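Local coordinates for Beta/gama crystallin family protein (Methanosarcina acetivorans, PDB 3HZ2) that binds calcium ions through a single betagamma-crystallin domain built from two Greek key motifs, at residues A[2-6]-A[18-22]; A[42-47]-A[58-62]. One frame throughout, in Å; residues are numbered along the deposited sequence.

Contact 1 (A[2-6]-A[18-22])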
loop_
_atom_site.group_PDB
_atom_site.type_symbol
_atom_site.label_atom_id
_atom_site.label_comp_id
_atom_site.label_asym_id
_atom_site.label_seq_id
_atom_site.Cartn_x
_atom_site.Cartn_y
_atom_site.Cartn_z
ATOM N N ALA A 2 2.830 -1.069 16.966
ATOM C CA ALA A 2 1.801 -0.288 16.289
ATOM C C ALA A 2 1.828 -0.596 14.794
ATOM O O ALA A 2 2.897 -0.786 14.214
ATOM C CB ALA A 2 2.036 1.201 16.525
ATOM N N ALA A 3 0.650 -0.650 14.178
ATOM C CA ALA A 3 0.540 -0.947 12.753
ATOM C C ALA A 3 1.433 -0.039 11.912
ATOM O O ALA A 3 1.503 1.169 12.138
ATOM C CB ALA A 3 -0.910 -0.815 12.305
ATOM N N GLU A 4 2.120 -0.629 10.941
ATOM C CA GLU A 4 3.004 0.133 10.073
ATOM C C GLU A 4 3.156 -0.542 8.721
ATOM O O GLU A 4 3.242 -1.762 8.635
ATOM C CB GLU A 4 4.380 0.289 10.719
ATOM C CG GLU A 4 5.362 1.083 9.875
ATOM C CD GLU A 4 6.706 1.247 10.552
ATOM O OE1 GLU A 4 7.538 2.026 10.039
ATOM O OE2 GLU A 4 6.932 0.595 11.594
ATOM N N VAL A 5 3.188 0.259 7.664
ATOM C CA VAL A 5 3.337 -0.283 6.321
ATOM C C VAL A 5 4.178 0.669 5.489
ATOM O O VAL A 5 4.045 1.886 5.604
ATOM C CB VAL A 5 1.953 -0.482 5.632
ATOM C CG1 VAL A 5 1.217 0.850 5.518
ATOM C CG2 VAL A 5 2.139 -1.104 4.255
ATOM N N ILE A 6 5.069 0.110 4.674
ATOM C CA ILE A 6 5.901 0.922 3.804
ATOM C C ILE A 6 5.546 0.563 2.365
ATOM O O ILE A 6 5.539 -0.610 1.985
ATOM C CB ILE A 6 7.409 0.672 4.036
ATOM C CG1 ILE A 6 7.730 0.744 5.532
ATOM C CG2 ILE A 6 8.224 1.735 3.296
ATOM C CD1 ILE A 6 9.199 0.555 5.859
ATOM N N PHE A 18 7.223 5.461 1.136
ATOM C CA PHE A 18 6.511 6.187 2.180
ATOM C C PHE A 18 6.239 5.244 3.338
ATOM O O PHE A 18 5.653 4.179 3.157
ATOM C CB PHE A 18 5.180 6.731 1.656
ATOM C CG PHE A 18 4.435 7.567 2.659
ATOM C CD1 PHE A 18 4.893 8.837 2.998
ATOM C CD2 PHE A 18 3.293 7.077 3.284
ATOM C CE1 PHE A 18 4.220 9.611 3.949
ATOM C CE2 PHE A 18 2.613 7.840 4.236
ATOM C CZ PHE A 18 3.080 9.111 4.569
ATOM N N ASP A 19 6.671 5.643 4.529
ATOM C CA ASP A 19 6.474 4.836 5.728
ATOM C C ASP A 19 5.224 5.356 6.432
ATOM O O ASP A 19 5.231 6.451 6.988
ATOM C CB ASP A 19 7.688 4.970 6.649
ATOM C CG ASP A 19 7.711 3.922 7.744
ATOM O OD1 ASP A 19 6.638 3.610 8.294
ATOM O OD2 ASP A 19 8.809 3.420 8.061
ATOM N N ALA A 20 4.157 4.566 6.410
ATOM C CA ALA A 20 2.902 4.973 7.024
ATOM C C ALA A 20 2.583 4.275 8.343
ATOM O O ALA A 20 2.687 3.054 8.459
ATOM C CB ALA A 20 1.754 4.752 6.041
ATOM N N THR A 21 2.191 5.071 9.333
ATOM C CA THR A 21 1.805 4.552 10.636
ATOM C C THR A 21 0.383 5.025 10.922
ATOM O O THR A 21 -0.175 4.760 11.987
ATOM C CB THR A 21 2.751 5.042 11.750
ATOM O OG1 THR A 21 2.859 6.470 11.701
ATOM C CG2 THR A 21 4.128 4.418 11.583
ATOM N N SER A 22 -0.196 5.723 9.949
ATOM C CA SER A 22 -1.560 6.235 10.057
ATOM C C SER A 22 -2.247 6.076 8.705
ATOM O O SER A 22 -1.586 5.835 7.694
ATOM C CB SER A 22 -1.551 7.711 10.477
ATOM O OG SER A 22 -0.842 8.508 9.547
HETATM O O HOH W 1 0.207 2.801 13.845
#

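Contact 2 (A[42-47]-A[58-62])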
loop_
_atom_site.group_PDB
_atom_site.type_symbol
_atom_site.label_atom_id
_atom_site.label_comp_id
_atom_site.label_asym_id
_atom_site.label_seq_id
_atom_site.Cartn_x
_atom_site.Cartn_y
_atom_site.Cartn_z
ATOM N N SER A 42 3.608 -4.422 10.452
ATOM C CA SER A 42 2.696 -4.871 11.494
ATOM C C SER A 42 1.276 -4.410 11.210
ATOM O O SER A 42 1.061 -3.389 10.550
ATOM C CB SER A 42 3.153 -4.337 12.854
ATOM O OG SER A 42 3.417 -2.947 12.777
ATOM N N GLY A 43 0.309 -5.169 11.717
ATOM C CA GLY A 43 -1.086 -4.837 11.509
ATOM C C GLY A 43 -1.562 -5.308 10.151
ATOM O O GLY A 43 -0.774 -5.814 9.351
ATOM N N THR A 44 -2.857 -5.163 9.898
ATOM C CA THR A 44 -3.427 -5.552 8.617
ATOM C C THR A 44 -3.877 -4.267 7.942
ATOM O O THR A 44 -4.519 -3.421 8.567
ATOM C CB THR A 44 -4.633 -6.486 8.785
ATOM O OG1 THR A 44 -4.226 -7.666 9.491
ATOM C CG2 THR A 44 -5.185 -6.888 7.427
ATOM N N TRP A 45 -3.527 -4.117 6.673
ATOM C CA TRP A 45 -3.880 -2.914 5.939
ATOM C C TRP A 45 -4.726 -3.188 4.708
ATOM O O TRP A 45 -4.525 -4.178 4.002
ATOM C CB TRP A 45 -2.615 -2.167 5.518
ATOM C CG TRP A 45 -1.813 -1.634 6.668
ATOM C CD1 TRP A 45 -1.013 -2.346 7.514
ATOM C CD2 TRP A 45 -1.735 -0.272 7.091
ATOM N NE1 TRP A 45 -0.438 -1.506 8.441
ATOM C CE2 TRP A 45 -0.865 -0.227 8.203
ATOM C CE3 TRP A 45 -2.319 0.922 6.638
ATOM C CZ2 TRP A 45 -0.561 0.966 8.869
ATOM C CZ3 TRP A 45 -2.018 2.106 7.301
ATOM C CH2 TRP A 45 -1.144 2.118 8.406
ATOM N N ARG A 46 -5.669 -2.290 4.457
ATOM C CA ARG A 46 -6.559 -2.393 3.311
ATOM C C ARG A 46 -6.184 -1.351 2.269
ATOM O O ARG A 46 -6.068 -0.163 2.583
ATOM C CB ARG A 46 -8.006 -2.182 3.756
ATOM C CG ARG A 46 -8.994 -2.102 2.611
ATOM C CD ARG A 46 -10.417 -2.175 3.134
ATOM N NE ARG A 46 -10.685 -3.460 3.769
ATOM C CZ ARG A 46 -11.865 -3.807 4.269
ATOM N NH1 ARG A 46 -12.879 -2.957 4.205
ATOM N NH2 ARG A 46 -12.034 -5.002 4.821
ATOM N N PHE A 47 -5.998 -1.798 1.030
ATOM C CA PHE A 47 -5.632 -0.905 -0.058
ATOM C C PHE A 47 -6.790 -0.757 -1.037
ATOM O O PHE A 47 -7.354 -1.747 -1.493
ATOM C CB PHE A 47 -4.382 -1.437 -0.769
ATOM C CG PHE A 47 -3.201 -1.592 0.147
ATOM C CD1 PHE A 47 -3.086 -2.706 0.974
ATOM C CD2 PHE A 47 -2.241 -0.587 0.237
ATOM C CE1 PHE A 47 -2.031 -2.818 1.884
ATOM C CE2 PHE A 47 -1.185 -0.687 1.142
ATOM C CZ PHE A 47 -1.081 -1.805 1.968
ATOM N N TRP A 58 -8.125 -4.585 -1.284
ATOM C CA TRP A 58 -7.370 -5.799 -0.995
ATOM C C TRP A 58 -6.773 -5.663 0.404
ATOM O O TRP A 58 -6.202 -4.626 0.740
ATOM C CB TRP A 58 -6.250 -5.962 -2.027
ATOM C CG TRP A 58 -6.755 -6.074 -3.436
ATOM C CD1 TRP A 58 -7.109 -7.218 -4.089
ATOM C CD2 TRP A 58 -7.017 -4.996 -4.346
ATOM N NE1 TRP A 58 -7.575 -6.922 -5.347
ATOM C CE2 TRP A 58 -7.529 -5.565 -5.532
ATOM C CE3 TRP A 58 -6.869 -3.604 -4.271
ATOM C CZ2 TRP A 58 -7.896 -4.791 -6.641
ATOM C CZ3 TRP A 58 -7.234 -2.832 -5.373
ATOM C CH2 TRP A 58 -7.742 -3.432 -6.543
ATOM N N ASP A 59 -6.910 -6.706 1.218
ATOM C CA ASP A 59 -6.385 -6.679 2.580
ATOM C C ASP A 59 -5.096 -7.477 2.700
ATOM O O ASP A 59 -5.059 -8.664 2.378
ATOM C CB ASP A 59 -7.422 -7.222 3.564
ATOM C CG ASP A 59 -8.702 -6.402 3.576
ATOM O OD1 ASP A 59 -8.645 -5.192 3.270
ATOM O OD2 ASP A 59 -9.764 -6.966 3.910
ATOM N N LEU A 60 -4.041 -6.819 3.169
ATOM C CA LEU A 60 -2.746 -7.464 3.319
ATOM C C LEU A 60 -2.273 -7.501 4.764
ATOM O O LEU A 60 -2.250 -6.479 5.447
ATOM C CB LEU A 60 -1.694 -6.741 2.471
ATOM C CG LEU A 60 -1.984 -6.567 0.979
ATOM C CD1 LEU A 60 -0.798 -5.874 0.319
ATOM C CD2 LEU A 60 -2.238 -7.916 0.332
ATOM N N GLY A 61 -1.894 -8.691 5.216
ATOM C CA GLY A 61 -1.400 -8.847 6.569
ATOM C C GLY A 61 0.115 -8.743 6.596
ATOM O O GLY A 61 0.745 -8.550 5.551
ATOM N N PRO A 62 0.734 -8.871 7.778
ATOM C CA PRO A 62 2.190 -8.786 7.918
ATOM C C PRO A 62 2.941 -9.640 6.906
ATOM O O PRO A 62 2.625 -10.810 6.703
ATOM C CB PRO A 62 2.422 -9.251 9.352
ATOM C CG PRO A 62 1.197 -8.745 10.050
ATOM C CD PRO A 62 0.100 -9.126 9.084
#

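Contact 1 (A[2-6]-A[18-22])
This is an antiparallel backbone pairing between the two strands of a beta hairpin, 4-8 and 17-20, in the first Greek key motif of the betagamma-crystallin domain. The axes of 4-6 and 18-20 approach to 4.7 Å, with N-to-C directions 167° apart. Val5 and Ala20 form a hydrogen-bonded pair, with Val5 N to Ala20 O at 2.9 Å and Ala20 N to Val5 O at 2.8 Å. CA-H...O contacts flank this pair, from Glu4 CA to Ala20 O (3.4 Å) and from Ile6 CA to Phe18 O (3.3 Å). Beyond the strand ends a water takes over, donating to Ala3 O and Thr21 O at 2.7 Å each. Val5 CG1 and Ala20 CB, 4.0 Å apart, lie on the buried face, where both side chains also touch Phe81 of strand 80-83. On the other face, Ile6 pairs with Asp19, and Ile6 CD1 lies 3.6 Å from Asp19 OD2. Here the extended Glu4 side chain reaches diagonally to Asp19, bringing Glu4 OE1 within 2.5 Å of Asp19 OD1. Two carboxylates this close would repel each other if both were charged, so the pair is sensitive to its protonation state.

Contact 2 (A[42-47]-A[58-62])
Phe47 lies against Leu60 on the buried face of the hairpin of strands 45-48 and 56-60, which opens the second Greek key motif, with Phe47 CE1 3.6 Å from Leu60 CD1. The backbone forms two hydrogen-bonded antiparallel pairs: Trp45 N to Leu60 O (3.0 Å) with Leu60 N to Trp45 O (2.8 Å), and Phe47 N to Trp58 O with Trp58 N to Phe47 O (both 2.9 Å). Trp58 lies close to the calcium ligand Glu49. Arg46 and Asp59 form the intervening non-hydrogen-bonded pair on the other face. Their bidentate salt bridge joins Arg46 NE to Asp59 OD1 at 2.7 Å and Arg46 NH2 to Asp59 OD2 at 3.1 Å. The Trp45 indole turns away from strand 56-60, and its NE1 donates to Ser42 O (3.2 Å), spanning Gly43 and Thr44. Strand 45-48 is flanked by 56-60 and 80-83, while Trp45 and Phe47 pack on Val5 of strand 4-8, and Phe47 and Leu60 on Ile38 of strand 37-42.

In the fold
Contact 1 closes before contact 2 opens along the chain, and each pairs the strands of one hairpin, the first in the first Greek key motif and the second in the second. Their centres are 11 Å apart. The hairpins belong to different sheets, which pack face to face as in the crystallin beta sandwich: Val5 CG1 meets Trp45 CD2 at 3.5 Å. Segments 2-6 and 42-47 also join directly, since Ser42 ends strand 37-42, the neighbour of strand 4-8, with probable hydrogen bonds between Ser42 OG and Ala2 O (2.6 Å) and between Glu4 N and Ser42 O (3.0 Å). The two repeats thus share one core, and the calcium sites likewise draw ligands from both.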